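Local coordinates for ABC transporter substrate binding protein (Ribose) (Agrobacterium vitis S4, PDB 4WT7) that binds the sugar alcohol D-allitol and probably serves as the carbohydrate-binding component of an ABC transporter, at residues A[38-47]-A[72-81]; A[99-110]-A[118-127]. All blocks are in the same frame, centred on the assembly; numbering follows the deposited sequence.

Contact 1 of 2, residues A[38-47]-A[72-81]. With X9X (D-allitol), chain C.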
loop_
_atom_site.group_PDB
_atom_site.type_symbol
_atom_site.label_atom_id
_atom_site.label_comp_id
_atom_site.label_asym_id
_atom_site.label_seq_id
_atom_site.Cartn_x
_atom_site.Cartn_y
_atom_site.Cartn_z
ATOM N N SER A 38 0.410 2.517 16.008
ATOM C CA SER A 38 -0.068 3.756 15.374
ATOM C C SER A 38 -0.217 3.583 13.871
ATOM O O SER A 38 0.737 3.205 13.202
ATOM C CB SER A 38 0.919 4.909 15.634
ATOM O OG SER A 38 0.584 6.100 14.915
ATOM N N THR A 39 -1.417 3.863 13.338
ATOM C CA THR A 39 -1.654 3.770 11.896
ATOM C C THR A 39 -2.086 5.131 11.348
ATOM O O THR A 39 -2.768 5.877 12.040
ATOM C CB THR A 39 -2.719 2.707 11.561
ATOM O OG1 THR A 39 -2.843 2.580 10.147
ATOM C CG2 THR A 39 -4.065 3.036 12.122
ATOM N N ALA A 40 -1.679 5.459 10.118
ATOM C CA ALA A 40 -2.155 6.679 9.478
ATOM C C ALA A 40 -3.700 6.637 9.325
ATOM O O ALA A 40 -4.362 7.659 9.447
ATOM C CB ALA A 40 -1.502 6.872 8.133
ATOM N N GLY A 41 -4.264 5.462 9.041
ATOM C CA GLY A 41 -5.723 5.317 8.961
ATOM C C GLY A 41 -6.151 3.864 8.955
ATOM O O GLY A 41 -5.305 2.976 9.043
ATOM N N THR A 42 -7.463 3.637 8.847
ATOM C CA THR A 42 -8.005 2.303 8.656
ATOM C C THR A 42 -9.147 2.289 7.623
ATOM O O THR A 42 -10.040 1.467 7.742
ATOM C CB THR A 42 -8.669 1.793 9.946
ATOM O OG1 THR A 42 -9.585 2.799 10.421
ATOM C CG2 THR A 42 -7.641 1.491 10.997
ATOM N N ASP A 43 -9.137 3.203 6.654
ATOM C CA ASP A 43 -10.338 3.467 5.871
ATOM C C ASP A 43 -10.483 2.566 4.651
ATOM O O ASP A 43 -11.410 2.750 3.859
ATOM C CB ASP A 43 -10.351 4.927 5.401
ATOM C CG ASP A 43 -9.603 5.112 4.102
ATOM O OD1 ASP A 43 -8.468 4.617 4.013
ATOM O OD2 ASP A 43 -10.174 5.715 3.143
ATOM N N HIS A 44 -9.564 1.623 4.461
ATOM C CA HIS A 44 -9.748 0.594 3.443
ATOM C C HIS A 44 -8.980 -0.665 3.774
ATOM O O HIS A 44 -8.286 -0.726 4.779
ATOM C CB HIS A 44 -9.318 1.102 2.072
ATOM C CG HIS A 44 -7.867 1.436 1.980
ATOM N ND1 HIS A 44 -7.356 2.638 2.433
ATOM C CD2 HIS A 44 -6.816 0.764 1.460
ATOM C CE1 HIS A 44 -6.052 2.673 2.213
ATOM N NE2 HIS A 44 -5.705 1.552 1.612
ATOM N N PHE A 45 -9.079 -1.640 2.880
ATOM C CA PHE A 45 -8.722 -3.037 3.160
ATOM C C PHE A 45 -7.328 -3.225 3.723
ATOM O O PHE A 45 -7.163 -3.820 4.785
ATOM C CB PHE A 45 -8.854 -3.854 1.877
ATOM C CG PHE A 45 -8.371 -5.252 1.997
ATOM C CD1 PHE A 45 -9.126 -6.210 2.673
ATOM C CD2 PHE A 45 -7.175 -5.628 1.412
ATOM C CE1 PHE A 45 -8.673 -7.528 2.750
ATOM C CE2 PHE A 45 -6.724 -6.933 1.487
ATOM C CZ PHE A 45 -7.462 -7.879 2.164
ATOM N N PHE A 46 -6.322 -2.729 3.021
ATOM C CA PHE A 46 -4.956 -3.000 3.424
ATOM C C PHE A 46 -4.723 -2.470 4.850
ATOM O O PHE A 46 -4.214 -3.196 5.743
ATOM C CB PHE A 46 -3.977 -2.374 2.440
ATOM C CG PHE A 46 -2.543 -2.600 2.794
ATOM C CD1 PHE A 46 -1.897 -1.760 3.675
ATOM C CD2 PHE A 46 -1.839 -3.647 2.235
ATOM C CE1 PHE A 46 -0.578 -1.961 3.999
ATOM C CE2 PHE A 46 -0.512 -3.861 2.554
ATOM C CZ PHE A 46 0.118 -3.021 3.444
ATOM N N ASP A 47 -5.128 -1.226 5.080
ATOM C CA ASP A 47 -4.809 -0.556 6.323
ATOM C C ASP A 47 -5.519 -1.180 7.512
ATOM O O ASP A 47 -4.910 -1.384 8.553
ATOM C CB ASP A 47 -5.174 0.931 6.249
ATOM C CG ASP A 47 -4.476 1.660 5.132
ATOM O OD1 ASP A 47 -3.782 1.038 4.291
ATOM O OD2 ASP A 47 -4.637 2.897 5.086
ATOM N N ARG A 72 -6.488 9.374 9.090
ATOM C CA ARG A 72 -5.894 9.965 7.900
ATOM C C ARG A 72 -5.776 11.479 8.000
ATOM O O ARG A 72 -5.803 12.176 7.008
ATOM C CB ARG A 72 -6.689 9.563 6.671
ATOM C CG ARG A 72 -6.409 8.153 6.222
ATOM C CD ARG A 72 -5.071 8.088 5.560
ATOM N NE ARG A 72 -4.656 6.728 5.296
ATOM C CZ ARG A 72 -3.508 6.398 4.710
ATOM N NH1 ARG A 72 -2.635 7.345 4.353
ATOM N NH2 ARG A 72 -3.247 5.116 4.472
ATOM N N SER A 73 -5.649 11.959 9.220
ATOM C CA SER A 73 -5.251 13.329 9.495
ATOM C C SER A 73 -3.754 13.357 9.821
ATOM O O SER A 73 -3.277 12.568 10.638
ATOM C CB SER A 73 -6.073 13.841 10.679
ATOM O OG SER A 73 -5.574 15.052 11.174
ATOM N N ASP A 74 -3.000 14.260 9.192
ATOM C CA ASP A 74 -1.589 14.391 9.536
ATOM C C ASP A 74 -1.435 14.973 10.949
ATOM O O ASP A 74 -0.567 14.556 11.704
ATOM C CB ASP A 74 -0.817 15.203 8.489
ATOM C CG ASP A 74 -0.566 14.406 7.207
ATOM O OD1 ASP A 74 -0.638 13.160 7.248
ATOM O OD2 ASP A 74 -0.297 15.027 6.157
ATOM N N GLY A 75 -2.306 15.909 11.317
ATOM C CA GLY A 75 -2.260 16.485 12.640
ATOM C C GLY A 75 -2.521 15.471 13.727
ATOM O O GLY A 75 -1.837 15.472 14.750
ATOM N N LYS A 76 -3.515 14.605 13.524
ATOM C CA LYS A 76 -3.823 13.569 14.512
ATOM C C LYS A 76 -2.687 12.531 14.561
ATOM O O LYS A 76 -2.370 11.990 15.617
ATOM C CB LYS A 76 -5.148 12.887 14.202
ATOM C CG LYS A 76 -6.365 13.823 14.352
ATOM C CD LYS A 76 -7.700 13.238 13.810
ATOM C CE LYS A 76 -8.465 12.337 14.815
ATOM N NZ LYS A 76 -7.888 10.903 14.983
ATOM N N LEU A 77 -2.033 12.298 13.434
ATOM C CA LEU A 77 -0.997 11.284 13.392
ATOM C C LEU A 77 0.189 11.744 14.251
ATOM O O LEU A 77 0.734 10.980 15.073
ATOM C CB LEU A 77 -0.562 11.067 11.961
ATOM C CG LEU A 77 0.553 10.044 11.720
ATOM C CD1 LEU A 77 0.274 8.744 12.441
ATOM C CD2 LEU A 77 0.624 9.853 10.226
ATOM N N VAL A 78 0.589 12.991 14.044
ATOM C CA VAL A 78 1.660 13.562 14.849
ATOM C C VAL A 78 1.251 13.571 16.324
ATOM O O VAL A 78 2.041 13.199 17.197
ATOM C CB VAL A 78 2.041 14.973 14.330
ATOM C CG1 VAL A 78 2.898 15.723 15.327
ATOM C CG2 VAL A 78 2.731 14.842 13.013
ATOM N N ALA A 79 0.008 13.970 16.602
ATOM C CA ALA A 79 -0.394 14.175 17.978
ATOM C C ALA A 79 -0.459 12.854 18.714
ATOM O O ALA A 79 -0.136 12.795 19.896
ATOM C CB ALA A 79 -1.720 14.903 18.060
ATOM N N GLN A 80 -0.895 11.796 18.036
ATOM C CA GLN A 80 -0.952 10.479 18.680
ATOM C C GLN A 80 0.432 9.852 18.876
ATOM O O GLN A 80 0.668 9.134 19.861
ATOM C CB GLN A 80 -1.913 9.547 17.935
ATOM C CG GLN A 80 -1.407 9.014 16.556
ATOM C CD GLN A 80 -2.506 8.312 15.783
ATOM O OE1 GLN A 80 -3.652 8.671 15.918
ATOM N NE2 GLN A 80 -2.154 7.315 14.969
ATOM N N LEU A 81 1.361 10.090 17.964
ATOM C CA LEU A 81 2.738 9.634 18.214
ATOM C C LEU A 81 3.362 10.334 19.409
ATOM O O LEU A 81 4.116 9.719 20.176
ATOM C CB LEU A 81 3.609 9.802 16.986
ATOM C CG LEU A 81 3.254 8.830 15.865
ATOM C CD1 LEU A 81 3.756 9.351 14.541
ATOM C CD2 LEU A 81 3.844 7.467 16.184
HETATM O OAA X9X C . -0.636 4.970 1.161
HETATM C CAG X9X C . -1.700 4.466 0.436
HETATM C CAI X9X C . -1.749 2.997 0.172
HETATM O OAC X9X C . -0.778 2.596 -0.764
HETATM C CAK X9X C . -1.729 2.213 1.452
HETATM O OAE X9X C . -2.743 2.735 2.220
HETATM C CAL X9X C . -2.081 0.742 1.222
HETATM O OAF X9X C . -3.304 0.608 0.584
HETATM C CAJ X9X C . -1.023 -0.124 0.569
HETATM O OAD X9X C . -0.985 -0.023 -0.812
HETATM C CAH X9X C . 0.375 0.004 1.138
HETATM O OAB X9X C . 1.175 -1.154 1.043
HETATM O O HOH W 1 -2.648 10.401 8.694
HETATM O O HOH W 2 -6.722 4.679 5.755
#
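Arg72 reaches along the loop 40-44 to the carboxylate of Asp47, and its side chain can be followed atom by atom. CB and CG pass the carbonyl oxygen of Ala40, CG also lying 4.0 Å from Gly41 CA, where there is no side chain in the way. The chain bends at chi2 (-74°), and CD still runs beside Ala40 O. NE gives its N-H to water 2, which lies in the guanidinium plane and also donates to OD1 of Asp43 and OD2 of Asp47. CZ and NH1 lie under Ala40 CB, which sits over the centre of one guanidinium face. At the tip, Arg72 NH2 makes a salt bridge of 2.7 Å to Asp47 OD2, arriving on the syn side, 23° out of the carboxylate plane, and also comes near hydroxyl OAE of D-allitol. Arg72 thus grips OD2 of Asp47 directly and through water 2, while Asp47 OD1 accepts from hydroxyl OAE at 2.9 Å. Such a site at the C-terminal ends of parallel strands fits the periplasmic binding protein fold, where ligands lie between two alpha/beta lobes. His44 NE2 donates to OAF of the ligand at 2.8 Å, N-H...O angle 167°, while its ND1 donates to Asp43 OD1, a bond that fixes the ring's rotation. The sugar alcohol also lies over one face of Phe46, with OAB offset toward the rim. Arg72 N bonds to Ala40 O at 2.8 Å, joining the loop after strand 34-39 to the loop just before helix 74-87. Farther back, Gln80 NE2 donates almost in its amide plane to Ser38 OG at 3.0 Å, and weakly to Thr39 O; Gln94 OE1 of strand 91-95 is the hydroxyl's stronger partner. Leu77 CD1 and Leu81 CD2 pack against the same serine.

Contact 2 of 2, residues A[99-110]-A[118-127]. With X9X (D-allitol), chain C.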
loop_
_atom_site.group_PDB
_atom_site.type_symbol
_atom_site.label_atom_id
_atom_site.label_comp_id
_atom_site.label_asym_id
_atom_site.label_seq_id
_atom_site.Cartn_x
_atom_site.Cartn_y
_atom_site.Cartn_z
ATOM N N LEU A 99 6.338 9.795 4.796
ATOM C CA LEU A 99 7.593 9.699 5.511
ATOM C C LEU A 99 8.020 11.028 6.111
ATOM O O LEU A 99 8.360 11.075 7.284
ATOM C CB LEU A 99 8.687 9.134 4.604
ATOM C CG LEU A 99 10.047 9.026 5.285
ATOM C CD1 LEU A 99 10.001 8.056 6.472
ATOM C CD2 LEU A 99 11.119 8.592 4.305
ATOM N N THR A 100 7.977 12.116 5.335
ATOM C CA THR A 100 8.371 13.406 5.907
ATOM C C THR A 100 7.473 13.856 7.051
ATOM O O THR A 100 7.942 14.558 7.930
ATOM C CB THR A 100 8.447 14.551 4.861
ATOM O OG1 THR A 100 7.172 14.736 4.240
ATOM C CG2 THR A 100 9.468 14.236 3.829
ATOM N N VAL A 101 6.213 13.429 7.086
ATOM C CA VAL A 101 5.339 13.825 8.185
ATOM C C VAL A 101 5.710 13.149 9.491
ATOM O O VAL A 101 5.742 13.772 10.554
ATOM C CB VAL A 101 3.873 13.458 7.912
ATOM C CG1 VAL A 101 2.999 13.730 9.136
ATOM C CG2 VAL A 101 3.356 14.242 6.729
ATOM N N ILE A 102 5.931 11.850 9.418
ATOM C CA ILE A 102 6.138 11.096 10.638
ATOM C C ILE A 102 7.616 11.031 11.069
ATOM O O ILE A 102 7.899 10.864 12.233
ATOM C CB ILE A 102 5.584 9.738 10.508
ATOM C CG1 ILE A 102 6.069 9.060 9.238
ATOM C CG2 ILE A 102 4.083 9.853 10.462
ATOM C CD1 ILE A 102 5.554 7.634 9.076
ATOM N N ASP A 103 8.546 11.163 10.137
ATOM C CA ASP A 103 9.950 10.901 10.457
ATOM C C ASP A 103 10.463 11.661 11.692
ATOM O O ASP A 103 11.201 11.104 12.513
ATOM C CB ASP A 103 10.820 11.171 9.243
ATOM C CG ASP A 103 11.746 10.023 8.920
ATOM O OD1 ASP A 103 11.623 8.942 9.530
ATOM O OD2 ASP A 103 12.589 10.211 8.019
ATOM N N PRO A 104 10.104 12.946 11.832
ATOM C CA PRO A 104 10.615 13.616 13.041
ATOM C C PRO A 104 10.148 12.955 14.338
ATOM O O PRO A 104 10.829 12.998 15.392
ATOM C CB PRO A 104 10.028 15.029 12.923
ATOM C CG PRO A 104 9.987 15.269 11.396
ATOM C CD PRO A 104 9.588 13.901 10.828
ATOM N N TRP A 105 8.989 12.310 14.266
ATOM C CA TRP A 105 8.420 11.750 15.474
ATOM C C TRP A 105 8.951 10.367 15.725
ATOM O O TRP A 105 9.142 9.977 16.871
ATOM C CB TRP A 105 6.898 11.827 15.417
ATOM C CG TRP A 105 6.585 13.244 15.259
ATOM C CD1 TRP A 105 6.098 13.873 14.151
ATOM C CD2 TRP A 105 6.869 14.267 16.217
ATOM N NE1 TRP A 105 6.003 15.232 14.388
ATOM C CE2 TRP A 105 6.486 15.494 15.644
ATOM C CE3 TRP A 105 7.409 14.256 17.501
ATOM C CZ2 TRP A 105 6.604 16.706 16.329
ATOM C CZ3 TRP A 105 7.533 15.456 18.176
ATOM C CH2 TRP A 105 7.141 16.672 17.578
ATOM N N LEU A 106 9.202 9.631 14.663
ATOM C CA LEU A 106 9.862 8.352 14.810
ATOM C C LEU A 106 11.279 8.616 15.396
ATOM O O LEU A 106 11.764 7.864 16.256
ATOM C CB LEU A 106 9.994 7.678 13.463
ATOM C CG LEU A 106 8.698 7.395 12.681
ATOM C CD1 LEU A 106 9.026 6.594 11.434
ATOM C CD2 LEU A 106 7.669 6.714 13.509
ATOM N N LYS A 107 11.931 9.679 14.940
ATOM C CA LYS A 107 13.262 10.013 15.484
ATOM C C LYS A 107 13.171 10.344 16.994
ATOM O O LYS A 107 13.941 9.820 17.810
ATOM C CB LYS A 107 13.912 11.182 14.713
ATOM C CG LYS A 107 15.307 11.598 15.263
ATOM C CD LYS A 107 15.886 12.802 14.481
ATOM C CE LYS A 107 17.412 12.953 14.730
ATOM N NZ LYS A 107 17.663 13.097 16.201
ATOM N N ARG A 108 12.207 11.184 17.347
ATOM C CA ARG A 108 11.989 11.580 18.715
ATOM C C ARG A 108 11.766 10.351 19.588
ATOM O O ARG A 108 12.270 10.261 20.686
ATOM C CB ARG A 108 10.776 12.533 18.762
ATOM C CG ARG A 108 10.379 12.997 20.127
ATOM C CD ARG A 108 11.455 13.887 20.775
ATOM N NE ARG A 108 11.574 15.206 20.135
ATOM C CZ ARG A 108 10.803 16.256 20.428
ATOM N NH1 ARG A 108 9.851 16.173 21.355
ATOM N NH2 ARG A 108 10.994 17.404 19.803
ATOM N N ALA A 109 11.026 9.378 19.081
ATOM C CA ALA A 109 10.731 8.171 19.858
ATOM C C ALA A 109 12.052 7.407 20.162
ATOM O O ALA A 109 12.367 7.070 21.309
ATOM C CB ALA A 109 9.767 7.299 19.084
ATOM N N ARG A 110 12.832 7.157 19.126
ATOM C CA ARG A 110 14.144 6.522 19.292
ATOM C C ARG A 110 15.035 7.294 20.304
ATOM O O ARG A 110 15.707 6.697 21.155
ATOM C CB ARG A 110 14.858 6.455 17.938
ATOM C CG ARG A 110 14.148 5.630 16.913
ATOM C CD ARG A 110 14.078 4.173 17.335
ATOM N NE ARG A 110 15.374 3.659 17.716
ATOM C CZ ARG A 110 16.311 3.238 16.870
ATOM N NH1 ARG A 110 17.467 2.790 17.332
ATOM N NH2 ARG A 110 16.108 3.256 15.560
ATOM N N THR A 118 8.345 -0.351 11.773
ATOM C CA THR A 118 7.318 0.156 10.878
ATOM C C THR A 118 6.717 -0.910 9.958
ATOM O O THR A 118 7.250 -2.000 9.794
ATOM C CB THR A 118 7.868 1.291 10.013
ATOM O OG1 THR A 118 9.048 0.836 9.354
ATOM C CG2 THR A 118 8.215 2.526 10.842
ATOM N N ILE A 119 5.588 -0.555 9.369
ATOM C CA ILE A 119 5.019 -1.256 8.221
ATOM C C ILE A 119 4.843 -0.235 7.096
ATOM O O ILE A 119 4.189 0.796 7.273
ATOM C CB ILE A 119 3.688 -1.938 8.578
ATOM C CG1 ILE A 119 3.934 -2.948 9.705
ATOM C CG2 ILE A 119 3.063 -2.605 7.327
ATOM C CD1 ILE A 119 2.721 -3.368 10.434
ATOM N N ASP A 120 5.459 -0.526 5.961
ATOM C CA ASP A 120 5.432 0.353 4.801
ATOM C C ASP A 120 5.963 1.750 5.111
ATOM O O ASP A 120 5.387 2.750 4.687
ATOM C CB ASP A 120 4.015 0.456 4.222
ATOM C CG ASP A 120 3.650 -0.718 3.383
ATOM O OD1 ASP A 120 4.552 -1.492 3.014
ATOM O OD2 ASP A 120 2.437 -0.841 3.067
ATOM N N VAL A 121 7.058 1.836 5.881
ATOM C CA VAL A 121 7.708 3.129 6.084
ATOM C C VAL A 121 9.226 2.920 6.110
ATOM O O VAL A 121 9.745 2.325 7.052
ATOM C CB VAL A 121 7.315 3.821 7.418
ATOM C CG1 VAL A 121 8.017 5.197 7.501
ATOM C CG2 VAL A 121 5.777 3.982 7.596
ATOM N N GLY A 122 9.928 3.415 5.091
ATOM C CA GLY A 122 11.359 3.209 4.974
ATOM C C GLY A 122 12.113 4.310 5.691
ATOM O O GLY A 122 12.751 5.172 5.095
ATOM N N SER A 123 11.988 4.308 6.997
ATOM C CA SER A 123 12.631 5.304 7.811
ATOM C C SER A 123 13.994 4.847 8.300
ATOM O O SER A 123 14.158 3.705 8.680
ATOM C CB SER A 123 11.763 5.575 9.017
ATOM O OG SER A 123 12.415 6.444 9.923
ATOM N N SER A 124 14.956 5.760 8.308
ATOM C CA SER A 124 16.228 5.579 8.985
ATOM C C SER A 124 16.094 5.320 10.471
ATOM O O SER A 124 17.027 4.810 11.116
ATOM C CB SER A 124 17.050 6.863 8.841
ATOM O OG SER A 124 17.703 6.847 7.604
ATOM N N HIS A 125 14.957 5.734 11.022
ATOM C CA HIS A 125 14.726 5.695 12.464
ATOM C C HIS A 125 13.985 4.435 12.848
ATOM O O HIS A 125 13.790 4.142 14.042
ATOM C CB HIS A 125 13.977 6.938 12.918
ATOM C CG HIS A 125 14.644 8.199 12.464
ATOM N ND1 HIS A 125 15.963 8.475 12.757
ATOM C CD2 HIS A 125 14.208 9.211 11.676
ATOM C CE1 HIS A 125 16.310 9.610 12.170
ATOM N NE2 HIS A 125 15.258 10.083 11.527
ATOM N N SER A 126 13.584 3.665 11.848
ATOM C CA SER A 126 12.964 2.405 12.126
ATOM C C SER A 126 14.030 1.336 12.228
ATOM O O SER A 126 14.950 1.348 11.429
ATOM C CB SER A 126 12.002 2.055 11.002
ATOM O OG SER A 126 11.382 0.808 11.259
ATOM N N LEU A 127 13.891 0.408 13.183
ATOM C CA LEU A 127 14.755 -0.776 13.305
ATOM C C LEU A 127 14.383 -1.864 12.314
ATOM O O LEU A 127 15.194 -2.736 11.984
ATOM C CB LEU A 127 14.638 -1.365 14.710
ATOM C CG LEU A 127 15.287 -0.401 15.711
ATOM C CD1 LEU A 127 14.852 -0.680 17.134
ATOM C CD2 LEU A 127 16.767 -0.504 15.537
HETATM O OAA X9X C . -0.636 4.970 1.161
HETATM C CAG X9X C . -1.700 4.466 0.436
HETATM C CAI X9X C . -1.749 2.997 0.172
HETATM O OAC X9X C . -0.778 2.596 -0.764
HETATM C CAK X9X C . -1.729 2.213 1.452
HETATM O OAE X9X C . -2.743 2.735 2.220
HETATM C CAL X9X C . -2.081 0.742 1.222
HETATM O OAF X9X C . -3.304 0.608 0.584
HETATM C CAJ X9X C . -1.023 -0.124 0.569
HETATM O OAD X9X C . -0.985 -0.023 -0.812
HETATM C CAH X9X C . 0.375 0.004 1.138
HETATM O OAB X9X C . 1.175 -1.154 1.043
HETATM O O HOH W 3 14.407 8.501 7.185
HETATM O O HOH W 4 14.793 12.163 9.745
HETATM O O HOH W 5 17.707 2.360 13.308
#
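Leu99 opens the contact with its CD1 methyl 3.6 Å from Val121 CG1, the two side chains crossing at a slant. One turn on, Ile102 meets Val121 tip to tip through CD1. Asp103 follows with a polar grip: its OD1 uses the syn lone pair to accept from Ser123 OG at 2.6 Å, and lies 3.4 Å from CD2 at the edge of the His125 ring. Ser123 OG in turn accepts from His125 N, closing an ST turn that sets the histidine against the helix. Water 3 ties Asp103 OD2 to Ser124 N. Leu106 turns CD1 to Ser123 and to Thr118 CG2. Lys107 lays CB over the centre of the His125 ring, 3.6 Å from the centroid and 9° off the normal, a CH-pi contact; its ammonium group turns to Asp111. Arg110, bent at chi2 and chi3 (-64° and -51°), folds back so that NH2 donates to His125 O at 2.9 Å, from well above the carbonyl plane, while Leu127 CG covers one guanidinium face toward its rim. The helix and strand 116-119 belong to a right-handed beta-alpha-beta unit that starts with strand 91-95. Ile102 and Leu106 also touch Gln94 of that first strand, and Val101, Ile102 and Trp105 pack on helix 74-87.

In the fold
Contacts 1 and 2 follow one another along the chain, their centres about 14 Å apart, and both reach the same parallel sheet. Helices 74-87 and 99-111 join them: Leu77 CD2 packs 3.5 Å from Ile102 CG2, and Val78 CG1 lies 3.3 Å from Trp105 NE1. At the ligand they meet again, Phe46 CZ being 3.2 Å from Asp120 OD2. Contact 1 brings His44, Phe46, Asp47 and Arg72 to D-allitol; contact 2 brings Asp120, whose OD2 accepts from hydroxyl OAB at one end of the allitol, at a modelled 2.4 Å so short that the exact length is doubtful. Arg170, Asp251 and Gln273 add further hydrogen bonds to the ligand.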